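Local coordinates for shikimate 5-dehydrogenase AroE (5-dehydroshikimate reductase) (Mycobacterium tuberculosis, PDB 4P4G), which probably catalyses the NADP-dependent reduction of 3-dehydroshikimate to shikimate in chorismate biosynthesis, and binds shikimate in a cleft between two domains, at residues W36-I41 with G61-M66; P67-A72 with N103-G108; G126-A131 with V189-A194; L210-A213 with P219-L222; Q243-V248 with L254-E259. All coordinates share one frame; numbering follows the deposited sequence.

Followed from the N terminus, the five contacts come strictly in series, none nested in or crossing another. Contact 1 closes a loop of 19 residues between W36-I41, on strand 37-42, and G61-M66, on strand 59-64, and contact 2 then joins the start of helix 69-75 to that of helix 105-113 through a salt bridge beside shikimate. The longest closure, 57 residues, belongs to contact 3, which brings the loop before helix 129-139 against the end of strand 187-190 in the parallel sheet. Contact 4, on the neighbouring strand 209-212, closes a short turn; contact 5 also spans five residues, mostly the end of helix 236-252, and joins the last two helices. Contacts 1, 2 and 5 all touch shikimate, and Lys69 ties contact 2 to contact 3.

Contact 1 (W36-I41 with G61-M66). With SKM ((3R,4S,5R)-3,4,5-trihydroxycyclohex-1-ene-1-carboxylic acid), chain C.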
# COMPACT_ATOMS: atom_id res chain seq x y z
N TRP A 36 18.03 -17.25 -4.84
CA TRP A 36 17.22 -16.14 -5.35
C TRP A 36 17.70 -14.81 -4.75
O TRP A 36 18.13 -14.76 -3.59
CB TRP A 36 15.74 -16.35 -5.04
CG TRP A 36 15.05 -17.42 -5.88
CD1 TRP A 36 15.59 -18.58 -6.35
CD2 TRP A 36 13.69 -17.39 -6.33
NE1 TRP A 36 14.65 -19.28 -7.07
CE2 TRP A 36 13.48 -18.57 -7.08
CE3 TRP A 36 12.64 -16.49 -6.19
CZ2 TRP A 36 12.24 -18.87 -7.67
CZ3 TRP A 36 11.41 -16.79 -6.78
CH2 TRP A 36 11.23 -17.96 -7.52
N THR A 37 17.63 -13.75 -5.54
CA THR A 37 17.99 -12.43 -5.07
C THR A 37 16.82 -11.45 -5.10
O THR A 37 15.84 -11.64 -5.84
CB THR A 37 19.17 -11.84 -5.87
OG1 THR A 37 18.84 -11.79 -7.26
CG2 THR A 37 20.43 -12.71 -5.69
N TYR A 38 16.92 -10.41 -4.28
CA TYR A 38 15.92 -9.36 -4.25
C TYR A 38 16.61 -8.03 -3.95
O TYR A 38 17.16 -7.83 -2.85
CB TYR A 38 14.85 -9.70 -3.21
CG TYR A 38 13.63 -8.82 -3.24
CD1 TYR A 38 13.68 -7.51 -2.77
CD2 TYR A 38 12.42 -9.30 -3.72
CE1 TYR A 38 12.56 -6.70 -2.78
CE2 TYR A 38 11.29 -8.50 -3.72
CZ TYR A 38 11.37 -7.20 -3.25
OH TYR A 38 10.25 -6.42 -3.26
N GLU A 39 16.58 -7.11 -4.91
CA GLU A 39 17.32 -5.86 -4.77
C GLU A 39 16.42 -4.63 -4.85
O GLU A 39 15.29 -4.70 -5.32
CB GLU A 39 18.43 -5.78 -5.82
CG GLU A 39 17.95 -5.92 -7.25
CD GLU A 39 19.09 -6.27 -8.21
OE1 GLU A 39 19.05 -7.37 -8.80
OE2 GLU A 39 20.01 -5.45 -8.36
N ARG A 40 16.95 -3.50 -4.39
CA ARG A 40 16.25 -2.23 -4.53
C ARG A 40 16.73 -1.55 -5.81
O ARG A 40 17.94 -1.50 -6.08
CB ARG A 40 16.55 -1.34 -3.33
CG ARG A 40 16.20 -2.00 -1.98
CD ARG A 40 16.68 -1.15 -0.80
NE ARG A 40 16.45 -1.84 0.48
CZ ARG A 40 17.26 -2.76 0.98
NH1 ARG A 40 18.36 -3.12 0.32
NH2 ARG A 40 16.96 -3.35 2.13
N ILE A 41 15.79 -1.03 -6.59
CA ILE A 41 16.11 -0.34 -7.84
C ILE A 41 15.47 1.03 -7.82
O ILE A 41 14.25 1.16 -7.69
CB ILE A 41 15.57 -1.12 -9.06
CG1 ILE A 41 16.18 -2.52 -9.12
CG2 ILE A 41 15.87 -0.35 -10.37
CD1 ILE A 41 15.68 -3.33 -10.30
N GLY A 61 9.58 -11.29 -11.14
CA GLY A 61 8.66 -10.23 -10.76
C GLY A 61 9.35 -9.09 -10.04
O GLY A 61 10.51 -9.20 -9.64
N VAL A 62 8.65 -7.96 -9.90
CA VAL A 62 9.13 -6.86 -9.08
C VAL A 62 7.96 -6.27 -8.30
O VAL A 62 6.81 -6.29 -8.76
CB VAL A 62 9.79 -5.74 -9.91
CG1 VAL A 62 11.11 -6.19 -10.46
CG2 VAL A 62 8.85 -5.28 -11.03
N SER A 63 8.27 -5.79 -7.11
CA SER A 63 7.34 -5.01 -6.32
C SER A 63 7.50 -3.57 -6.79
O SER A 63 8.58 -3.18 -7.22
CB SER A 63 7.68 -5.13 -4.84
OG SER A 63 7.81 -6.48 -4.44
N VAL A 64 6.42 -2.80 -6.73
CA VAL A 64 6.48 -1.42 -7.19
C VAL A 64 5.94 -0.53 -6.10
O VAL A 64 4.84 -0.75 -5.58
CB VAL A 64 5.68 -1.21 -8.48
CG1 VAL A 64 5.73 0.26 -8.90
CG2 VAL A 64 6.23 -2.11 -9.59
N THR A 65 6.73 0.46 -5.71
CA THR A 65 6.26 1.43 -4.73
C THR A 65 6.16 2.81 -5.37
O THR A 65 6.28 2.96 -6.60
CB THR A 65 7.16 1.43 -3.45
OG1 THR A 65 6.52 2.17 -2.40
CG2 THR A 65 8.53 2.02 -3.74
N MET A 66 5.90 3.82 -4.56
CA MET A 66 5.84 5.20 -5.04
C MET A 66 7.14 5.57 -5.79
O MET A 66 8.24 5.22 -5.34
CB MET A 66 5.62 6.13 -3.85
CG MET A 66 6.36 7.44 -3.90
SD MET A 66 5.55 8.62 -2.80
CE MET A 66 3.97 8.76 -3.63
O12 SKM C . 3.06 -1.88 -2.07
C8 SKM C . 4.28 -1.93 -1.34
C6 SKM C . 4.49 -0.60 -0.67
O7 SKM C . 4.26 0.46 -1.58
C5 SKM C . 5.84 -0.52 -0.20
C4 SKM C . 6.86 -1.31 -0.53
C1 SKM C . 8.23 -1.05 0.07
O2 SKM C . 9.17 -1.82 -0.18
O3 SKM C . 8.43 -0.07 0.81
C10 SKM C . 6.72 -2.50 -1.52
C9 SKM C . 5.38 -2.30 -2.30
O11 SKM C . 5.11 -3.53 -2.88
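Tyr38 and Ser63 meet through their hydroxyl groups, and this pair is the one close approach between W36-I41 and G61-M66. The hydrogen bond runs from Tyr38 OH to Ser63 OG over 2.7 Å, with the serine oxygen lying in the plane of the phenol ring, at its edge. Tyr38 reaches this far because its CG stands anti to the backbone N (chi1 -170°), which carries the ring across to the serine although the side chain leaves its strand at a slant. Ser63 OG, turned to the side of its own backbone N, is also hydrogen-bonded to Gln247 OE1, so the serine hydroxyl passes the link from the tyrosine on to a glutamine of the shikimate site.

The CA atoms of Tyr38 and Val62, the nearest pair, are 8.7 Å apart because strands 37-42 and 59-64 are not neighbours: strand 7-12 runs between them, parallel to both, in the mixed sheet of the substrate-binding domain. The tyrosine bridges over this middle strand, packing on Ala8 and Val10, while His24 of helix 20-30 stacks on its ring.

Contacts with shikimate come from the end of the second strand and the residues just after it. Thr65 OG1 is hydrogen-bonded to O7 of the ligand at 3.0 Å, a pair in which either hydroxyl may donate. Packing is by van der Waals contact: Ser63 CB lies 3.6 Å from shikimate O11, and Val64 O lies 3.7 Å from C9 on the ligand ring.

Contact 2 (P67-A72 with N103-G108). With SKM ((3R,4S,5R)-3,4,5-trihydroxycyclohex-1-ene-1-carboxylic acid), chain C.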
# COMPACT_ATOMS: atom_id res chain seq x y z
N PRO A 67 7.03 6.28 -6.93
CA PRO A 67 5.81 6.81 -7.54
C PRO A 67 5.32 6.00 -8.75
O PRO A 67 4.65 6.57 -9.60
CB PRO A 67 6.28 8.17 -8.06
CG PRO A 67 7.67 7.86 -8.55
CD PRO A 67 8.24 6.87 -7.54
N GLY A 68 5.58 4.70 -8.80
CA GLY A 68 5.34 3.96 -10.02
C GLY A 68 4.10 3.11 -10.15
O GLY A 68 3.98 2.37 -11.14
N LYS A 69 3.17 3.17 -9.20
CA LYS A 69 2.03 2.22 -9.22
C LYS A 69 1.05 2.40 -10.38
O LYS A 69 0.47 1.42 -10.84
CB LYS A 69 1.31 2.18 -7.87
CG LYS A 69 2.25 1.74 -6.75
CD LYS A 69 1.52 1.72 -5.40
CE LYS A 69 2.45 1.19 -4.32
NZ LYS A 69 1.77 1.14 -2.99
N PHE A 70 0.85 3.62 -10.85
CA PHE A 70 0.02 3.83 -12.04
C PHE A 70 0.75 3.39 -13.30
O PHE A 70 0.19 2.73 -14.18
CB PHE A 70 -0.45 5.29 -12.12
CG PHE A 70 -1.30 5.72 -10.95
CD1 PHE A 70 -2.58 5.20 -10.80
CD2 PHE A 70 -0.83 6.63 -10.02
CE1 PHE A 70 -3.38 5.59 -9.71
CE2 PHE A 70 -1.62 7.02 -8.93
CZ PHE A 70 -2.90 6.50 -8.78
N ALA A 71 2.04 3.72 -13.37
CA ALA A 71 2.87 3.32 -14.50
C ALA A 71 2.93 1.79 -14.61
O ALA A 71 2.92 1.25 -15.71
CB ALA A 71 4.26 3.90 -14.37
N ALA A 72 3.00 1.11 -13.46
CA ALA A 72 3.07 -0.35 -13.43
C ALA A 72 1.82 -0.97 -14.03
O ALA A 72 1.91 -1.92 -14.81
CB ALA A 72 3.29 -0.86 -11.99
N ASN A 103 -2.47 -6.03 -7.61
CA ASN A 103 -2.40 -5.12 -6.49
C ASN A 103 -2.59 -5.88 -5.19
O ASN A 103 -3.68 -6.37 -4.89
CB ASN A 103 -3.44 -4.01 -6.59
CG ASN A 103 -3.18 -2.90 -5.61
OD1 ASN A 103 -3.21 -3.12 -4.39
ND2 ASN A 103 -2.91 -1.71 -6.11
N THR A 104 -1.51 -6.00 -4.42
CA THR A 104 -1.59 -6.65 -3.11
C THR A 104 -1.70 -5.68 -1.93
O THR A 104 -1.76 -6.12 -0.78
CB THR A 104 -0.39 -7.60 -2.88
OG1 THR A 104 0.80 -6.83 -2.68
CG2 THR A 104 -0.18 -8.52 -4.07
N ASP A 105 -1.73 -4.37 -2.20
CA ASP A 105 -1.91 -3.37 -1.14
C ASP A 105 -3.31 -3.48 -0.51
O ASP A 105 -3.53 -3.03 0.62
CB ASP A 105 -1.73 -1.94 -1.66
CG ASP A 105 -0.28 -1.58 -1.94
OD1 ASP A 105 0.61 -1.99 -1.16
OD2 ASP A 105 -0.03 -0.88 -2.96
N ILE A 106 -4.26 -4.03 -1.26
CA ILE A 106 -5.59 -4.31 -0.71
C ILE A 106 -5.45 -5.27 0.47
O ILE A 106 -6.00 -5.01 1.55
CB ILE A 106 -6.51 -4.94 -1.76
CG1 ILE A 106 -6.71 -4.01 -2.95
CG2 ILE A 106 -7.85 -5.34 -1.14
CD1 ILE A 106 -7.26 -4.73 -4.18
N ASP A 107 -4.69 -6.36 0.27
CA ASP A 107 -4.36 -7.29 1.36
C ASP A 107 -3.62 -6.59 2.49
O ASP A 107 -3.82 -6.91 3.66
CB ASP A 107 -3.46 -8.42 0.86
CG ASP A 107 -4.15 -9.34 -0.11
OD1 ASP A 107 -5.40 -9.32 -0.19
OD2 ASP A 107 -3.43 -10.12 -0.78
N GLY A 108 -2.72 -5.68 2.12
CA GLY A 108 -1.95 -4.92 3.09
C GLY A 108 -2.86 -4.18 4.04
O GLY A 108 -2.69 -4.24 5.26
O12 SKM C . 3.06 -1.88 -2.07
C8 SKM C . 4.28 -1.93 -1.34
C6 SKM C . 4.49 -0.60 -0.67
O7 SKM C . 4.26 0.46 -1.58
C5 SKM C . 5.84 -0.52 -0.20
C4 SKM C . 6.86 -1.31 -0.53
C1 SKM C . 8.23 -1.05 0.07
O2 SKM C . 9.17 -1.82 -0.18
O3 SKM C . 8.43 -0.07 0.81
C10 SKM C . 6.72 -2.50 -1.52
C9 SKM C . 5.38 -2.30 -2.30
O11 SKM C . 5.11 -3.53 -2.88
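Lys69 and Asp105 face each other from the first turns of two helices, 69-75 and 105-113, whose backbones stay well apart: the nearest CA atoms, those of Lys69 and Asn103, are 9.0 Å from each other. Gly68 occupies the N-cap of the first helix, and Asn103 OD1 accepts weak capping bonds from Asp105 N and Ile106 N at the start of the second.

The gap is spanned by the lysine, fully extended beyond CG, and by the aspartate coming from the opposite direction. Lys69 NZ forms a salt bridge with Asp105 OD2 at 2.7 Å, approaching on the syn side but 33° out of the carboxylate plane. The other oxygen, OD1, accepts from shikimate O12 at 2.6 Å. Lys69 NZ also donates to shikimate O7 at 2.9 Å and is hydrogen-bonded to Thr128 OG1, while its bond to O12 is weak. Lysine, carboxylate and two ligand hydroxyls thus hold one another in place in the shikimate pocket.

Around this pair, Asn90 packs against both side chains, helix 129-139 covers Asp105 through Ala131, and Thr104 OG1 is bonded to Gln243 O in helix 236-252.

Contact 3 (G126-A131 with V189-A194)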
# COMPACT_ATOMS: atom_id res chain seq x y z
N GLY A 126 -2.90 9.29 -4.07
CA GLY A 126 -1.82 8.63 -4.79
C GLY A 126 -2.12 7.18 -5.08
O GLY A 126 -3.26 6.73 -4.97
N GLY A 127 -1.10 6.43 -5.47
CA GLY A 127 -1.29 5.06 -5.92
C GLY A 127 -1.74 4.05 -4.88
O GLY A 127 -2.25 2.99 -5.22
N THR A 128 -1.57 4.38 -3.60
CA THR A 128 -1.98 3.49 -2.52
C THR A 128 -3.41 3.83 -2.06
O THR A 128 -4.11 2.98 -1.50
CB THR A 128 -1.00 3.58 -1.33
OG1 THR A 128 0.33 3.31 -1.79
CG2 THR A 128 -1.37 2.58 -0.25
N ALA A 129 -3.85 5.05 -2.33
CA ALA A 129 -5.20 5.46 -1.91
C ALA A 129 -6.36 4.59 -2.42
O ALA A 129 -7.27 4.28 -1.66
CB ALA A 129 -5.45 6.94 -2.23
N PRO A 130 -6.36 4.21 -3.71
CA PRO A 130 -7.49 3.37 -4.12
C PRO A 130 -7.44 1.97 -3.51
O PRO A 130 -8.49 1.38 -3.29
CB PRO A 130 -7.35 3.30 -5.65
CG PRO A 130 -5.93 3.67 -5.93
CD PRO A 130 -5.51 4.60 -4.85
N ALA A 131 -6.24 1.46 -3.22
CA ALA A 131 -6.13 0.19 -2.50
C ALA A 131 -6.70 0.31 -1.10
O ALA A 131 -7.31 -0.64 -0.59
CB ALA A 131 -4.69 -0.28 -2.45
N VAL A 189 -6.98 5.66 7.35
CA VAL A 189 -5.84 5.12 6.62
C VAL A 189 -5.13 6.27 5.93
O VAL A 189 -5.71 6.94 5.07
CB VAL A 189 -6.24 4.06 5.59
CG1 VAL A 189 -4.99 3.53 4.89
CG2 VAL A 189 -7.04 2.92 6.26
N SER A 190 -3.87 6.50 6.30
CA SER A 190 -3.13 7.64 5.73
C SER A 190 -2.14 7.22 4.66
O SER A 190 -1.24 6.40 4.91
CB SER A 190 -2.39 8.40 6.82
OG SER A 190 -1.67 9.48 6.25
N THR A 191 -2.29 7.78 3.46
CA THR A 191 -1.36 7.47 2.38
C THR A 191 -0.56 8.68 1.91
O THR A 191 0.12 8.63 0.88
CB THR A 191 -2.07 6.80 1.17
OG1 THR A 191 -2.88 7.75 0.47
CG2 THR A 191 -2.97 5.65 1.63
N ILE A 192 -0.62 9.78 2.67
CA ILE A 192 0.08 11.02 2.33
C ILE A 192 1.46 11.08 3.00
O ILE A 192 1.72 10.32 3.94
CB ILE A 192 -0.74 12.28 2.70
CG1 ILE A 192 -1.08 12.31 4.19
CG2 ILE A 192 -1.99 12.35 1.86
CD1 ILE A 192 -1.83 13.58 4.60
N PRO A 193 2.35 11.97 2.51
CA PRO A 193 3.67 12.07 3.15
C PRO A 193 3.55 12.50 4.60
O PRO A 193 2.60 13.21 4.95
CB PRO A 193 4.36 13.18 2.35
CG PRO A 193 3.73 13.10 0.99
CD PRO A 193 2.29 12.74 1.26
N ALA A 194 4.49 12.07 5.44
CA ALA A 194 4.42 12.38 6.86
C ALA A 194 4.53 13.89 7.08
O ALA A 194 3.93 14.43 8.01
CB ALA A 194 5.53 11.64 7.62
O HOH W 1 -1.56 9.15 -1.58
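Thr191, just past strand 187-190, is the side chain on which G126-A131 closes, and Gly126 meets it through a water. Gly126 N donates to that water over 2.8 Å, and the water in turn donates to Thr191 OG1, also over 2.8 Å. After the turn at Gly127, Thr128 brings its methyl group across: Thr128 CG2 lies 3.9 Å from Thr191 CG2, the two side chains meeting at a slant. With Thr128 CG2 anti to the backbone N, Thr128 OG1 is turned to the other side, where it is hydrogen-bonded to Lys69 NZ. Ala129, at the start of helix 129-139, offers a methyl to the hydroxyl side of the threonine, with Ala129 CB 3.8 Å from Thr191 OG1.

Gly126 and Ala129 fit the GxGxxA pattern of a Rossmann-type strand-turn-helix, consistent with the glycine-rich turn that meets NADP in related dehydrogenases. The 6.1 Å between the CA atoms of Ala129 and Thr191 shows how near this turn lies to the adjacent strand end.

Thr191 therefore works with both branches. Its methyl packs, while its hydroxyl donates to Leu123 O and accepts from the water, so the polar link between the segments depends on a bound water while their direct contact is van der Waals.

Contact 4 (L210-A213 with P219-L222)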
# COMPACT_ATOMS: atom_id res chain seq x y z
N LEU A 210 -5.55 4.28 13.61
CA LEU A 210 -4.76 4.83 12.50
C LEU A 210 -3.94 3.74 11.86
O LEU A 210 -3.17 3.04 12.55
CB LEU A 210 -3.79 5.90 13.01
CG LEU A 210 -2.61 6.23 12.08
CD1 LEU A 210 -3.08 6.96 10.81
CD2 LEU A 210 -1.54 7.05 12.81
N LEU A 211 -4.08 3.58 10.55
CA LEU A 211 -3.12 2.78 9.80
C LEU A 211 -2.31 3.76 8.98
O LEU A 211 -2.86 4.47 8.14
CB LEU A 211 -3.85 1.78 8.89
CG LEU A 211 -2.98 1.01 7.89
CD1 LEU A 211 -1.87 0.21 8.61
CD2 LEU A 211 -3.83 0.09 7.03
N ASP A 212 -1.00 3.85 9.23
CA ASP A 212 -0.16 4.77 8.46
C ASP A 212 0.65 3.96 7.47
O ASP A 212 1.33 3.01 7.85
CB ASP A 212 0.76 5.57 9.40
CG ASP A 212 1.30 6.85 8.76
OD1 ASP A 212 1.44 6.88 7.52
OD2 ASP A 212 1.58 7.82 9.51
N ALA A 213 0.58 4.31 6.19
CA ALA A 213 1.35 3.59 5.18
C ALA A 213 2.85 3.79 5.32
O ALA A 213 3.66 2.97 4.87
CB ALA A 213 0.89 3.97 3.78
N PRO A 219 8.48 7.18 14.53
CA PRO A 219 7.07 7.38 14.20
C PRO A 219 6.83 8.64 13.38
O PRO A 219 7.64 9.54 13.43
CB PRO A 219 6.41 7.55 15.58
CG PRO A 219 7.49 8.15 16.42
CD PRO A 219 8.78 7.54 15.93
N THR A 220 5.75 8.68 12.63
CA THR A 220 5.36 9.93 11.97
C THR A 220 4.74 10.86 13.00
O THR A 220 4.24 10.40 14.05
CB THR A 220 4.35 9.67 10.87
OG1 THR A 220 3.17 9.07 11.43
CG2 THR A 220 4.94 8.76 9.82
N PRO A 221 4.76 12.18 12.72
CA PRO A 221 4.06 13.12 13.60
C PRO A 221 2.61 12.73 13.81
O PRO A 221 2.10 12.85 14.94
CB PRO A 221 4.18 14.45 12.84
CG PRO A 221 5.51 14.33 12.15
CD PRO A 221 5.58 12.88 11.71
N LEU A 222 1.94 12.27 12.75
CA LEU A 222 0.56 11.81 12.84
C LEU A 222 0.41 10.64 13.81
O LEU A 222 -0.49 10.63 14.65
CB LEU A 222 0.05 11.40 11.47
CG LEU A 222 -1.40 10.93 11.46
CD1 LEU A 222 -2.30 12.01 12.04
CD2 LEU A 222 -1.85 10.53 10.06
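Asp212 and Thr220 give the contact between L210-A213 and P219-L222 its tight polar end. Coming from opposite directions, the side chains join where Thr220 OG1 donates to Asp212 OD2 over 2.8 Å, the hydroxyl lying nearly in line with the CG-OD2 bond. The methyl of the threonine comes to the same oxygen, with Thr220 CG2 3.5 Å from Asp212 OD2. Each partner is held a second time. Asp212 OD1 accepts from Ile214 N in the turn that follows the strand, and Thr220 OG1, turned between its own backbone N and carbonyl carbon (chi1 60°), caps helix 221-229 by accepting from Ala223 N. The threonine hydroxyl thus both gives and receives a bond.

Next to this lies the buried apolar part, where Leu210 CD1 is 3.8 Å from Leu222 CD2. The second methyl, Leu210 CD2, sits 4.1 Å from Leu222 CG, so both branches of the strand leucine press on the helix leucine.

The outer side is looser. Pro219, preceded by a cis peptide bond, and Pro221, whose CB points away from the strand, are exposed and meet nothing of L210-A213; they carry the chain round the outside of the turn into the helix.

Strand 209-212, helix 221-229 and strand 232-234 form a beta-alpha-beta unit at one edge of the parallel sheet, and the contact joins strand end to helix start in this Rossmann-type fold.

Contact 5 (Q243-V248 with L254-E259); sequences QAFAQV and LPAPRE. With SKM ((3R,4S,5R)-3,4,5-trihydroxycyclohex-1-ene-1-carboxylic acid), chain C.
The O11 hydroxyl of shikimate is gripped by two glutamines one helical turn apart: it donates to Gln243 OE1 at 3.1 Å and accepts from Gln247 NE2 at 3.0 Å, the latter bond bent to 136° at the hydrogen. Gln243 folds back at chi2 to reach the oxygen, whereas Gln247 gets there with its chain extended beyond CG.

L254-E259 packs on Phe245 and Val248. Arg258 is laid over one face of the Phe245 ring: its CG sits 3.8 Å from the ring centroid in a CH-pi contact. A bend at chi3 then takes the guanidinium toward the rim, where Arg258 CZ lies 4.4 Å from the centroid, an off-centre cation-pi contact with the two planes 39° apart. Ala256 CB fills in beside the helix, 3.5 Å from Phe245 O and 4.0 Å from Phe245 CB. Farther along the helix, the Val248 CG1 methyl reaches the CD corner of the Pro257 ring at 4.1 Å.

Pro257 centres an inverse gamma turn and is the N-cap of helix 258-267, which folds back on helix 236-252 and adds Met261 against Phe245 and Val248. Helix 20-30 lies along the same seam, its Ala27 touching both Val248 and Pro257.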
# COMPACT_ATOMS: atom_id res chain seq x y z
N GLN A 243 0.90 -7.10 2.67
CA GLN A 243 0.91 -7.03 1.20
C GLN A 243 2.00 -7.93 0.62
O GLN A 243 1.94 -8.32 -0.54
CB GLN A 243 1.06 -5.59 0.69
CG GLN A 243 2.39 -4.92 1.00
CD GLN A 243 3.48 -5.29 0.02
OE1 GLN A 243 3.27 -5.31 -1.19
NE2 GLN A 243 4.66 -5.60 0.54
N ALA A 244 3.00 -8.26 1.44
CA ALA A 244 4.14 -9.02 0.94
C ALA A 244 3.78 -10.50 0.75
O ALA A 244 4.35 -11.15 -0.11
CB ALA A 244 5.33 -8.88 1.87
N PHE A 245 2.85 -11.01 1.56
CA PHE A 245 2.44 -12.41 1.45
C PHE A 245 2.02 -12.78 0.02
O PHE A 245 2.50 -13.76 -0.55
CB PHE A 245 1.27 -12.72 2.39
CG PHE A 245 1.60 -12.58 3.85
CD1 PHE A 245 2.85 -12.94 4.34
CD2 PHE A 245 0.63 -12.12 4.73
CE1 PHE A 245 3.13 -12.82 5.70
CE2 PHE A 245 0.92 -12.00 6.08
CZ PHE A 245 2.16 -12.35 6.57
N ALA A 246 1.13 -11.99 -0.56
CA ALA A 246 0.61 -12.32 -1.88
C ALA A 246 1.66 -12.10 -2.96
O ALA A 246 1.62 -12.73 -4.01
CB ALA A 246 -0.63 -11.50 -2.17
N GLN A 247 2.60 -11.18 -2.70
CA GLN A 247 3.67 -10.96 -3.65
C GLN A 247 4.60 -12.17 -3.71
O GLN A 247 4.98 -12.63 -4.79
CB GLN A 247 4.46 -9.70 -3.29
CG GLN A 247 3.76 -8.42 -3.68
CD GLN A 247 4.69 -7.24 -3.56
OE1 GLN A 247 5.73 -7.31 -2.89
NE2 GLN A 247 4.33 -6.15 -4.22
N VAL A 248 4.96 -12.70 -2.54
CA VAL A 248 5.78 -13.91 -2.50
C VAL A 248 5.10 -15.07 -3.23
O VAL A 248 5.73 -15.79 -4.00
CB VAL A 248 6.15 -14.29 -1.05
CG1 VAL A 248 6.81 -15.65 -1.00
CG2 VAL A 248 7.09 -13.24 -0.46
N LEU A 254 4.39 -20.61 -4.66
CA LEU A 254 4.27 -21.40 -3.43
C LEU A 254 3.51 -20.59 -2.38
O LEU A 254 3.43 -19.37 -2.50
CB LEU A 254 5.67 -21.72 -2.89
CG LEU A 254 6.49 -22.73 -3.70
CD1 LEU A 254 7.98 -22.56 -3.45
CD2 LEU A 254 6.06 -24.15 -3.37
N PRO A 255 2.97 -21.26 -1.34
CA PRO A 255 2.27 -20.51 -0.28
C PRO A 255 3.27 -19.65 0.48
O PRO A 255 4.42 -20.05 0.66
CB PRO A 255 1.75 -21.62 0.65
CG PRO A 255 1.86 -22.90 -0.14
CD PRO A 255 3.03 -22.70 -1.05
N ALA A 256 2.84 -18.48 0.92
CA ALA A 256 3.74 -17.60 1.66
C ALA A 256 4.08 -18.24 2.99
O ALA A 256 3.21 -18.75 3.69
CB ALA A 256 3.12 -16.22 1.86
N PRO A 257 5.37 -18.22 3.35
CA PRO A 257 5.80 -18.72 4.65
C PRO A 257 5.60 -17.62 5.69
O PRO A 257 6.52 -16.87 6.04
CB PRO A 257 7.29 -19.03 4.43
CG PRO A 257 7.71 -18.08 3.37
CD PRO A 257 6.51 -17.82 2.50
N ARG A 258 4.35 -17.51 6.15
CA ARG A 258 3.93 -16.40 6.98
C ARG A 258 4.71 -16.30 8.30
O ARG A 258 5.04 -15.20 8.72
CB ARG A 258 2.41 -16.46 7.21
CG ARG A 258 1.62 -16.22 5.92
CD ARG A 258 0.13 -16.46 6.09
NE ARG A 258 -0.67 -15.49 5.35
CZ ARG A 258 -0.98 -15.58 4.06
NH1 ARG A 258 -0.55 -16.60 3.34
NH2 ARG A 258 -1.72 -14.64 3.48
N GLU A 259 4.98 -17.44 8.94
CA GLU A 259 5.78 -17.46 10.18
C GLU A 259 7.17 -16.85 9.96
O GLU A 259 7.59 -15.95 10.70
CB GLU A 259 5.87 -18.90 10.74
CG GLU A 259 6.72 -19.92 9.92
CD GLU A 259 6.40 -19.92 8.42
OE1 GLU A 259 5.30 -19.51 8.03
OE2 GLU A 259 7.26 -20.32 7.62
O12 SKM C . 3.06 -1.88 -2.07
C8 SKM C . 4.28 -1.93 -1.34
C6 SKM C . 4.49 -0.60 -0.67
O7 SKM C . 4.26 0.46 -1.58
C5 SKM C . 5.84 -0.52 -0.20
C4 SKM C . 6.86 -1.31 -0.53
C1 SKM C . 8.23 -1.05 0.07
O2 SKM C . 9.17 -1.82 -0.18
O3 SKM C . 8.43 -0.07 0.81
C10 SKM C . 6.72 -2.50 -1.52
C9 SKM C . 5.38 -2.30 -2.30
O11 SKM C . 5.11 -3.53 -2.88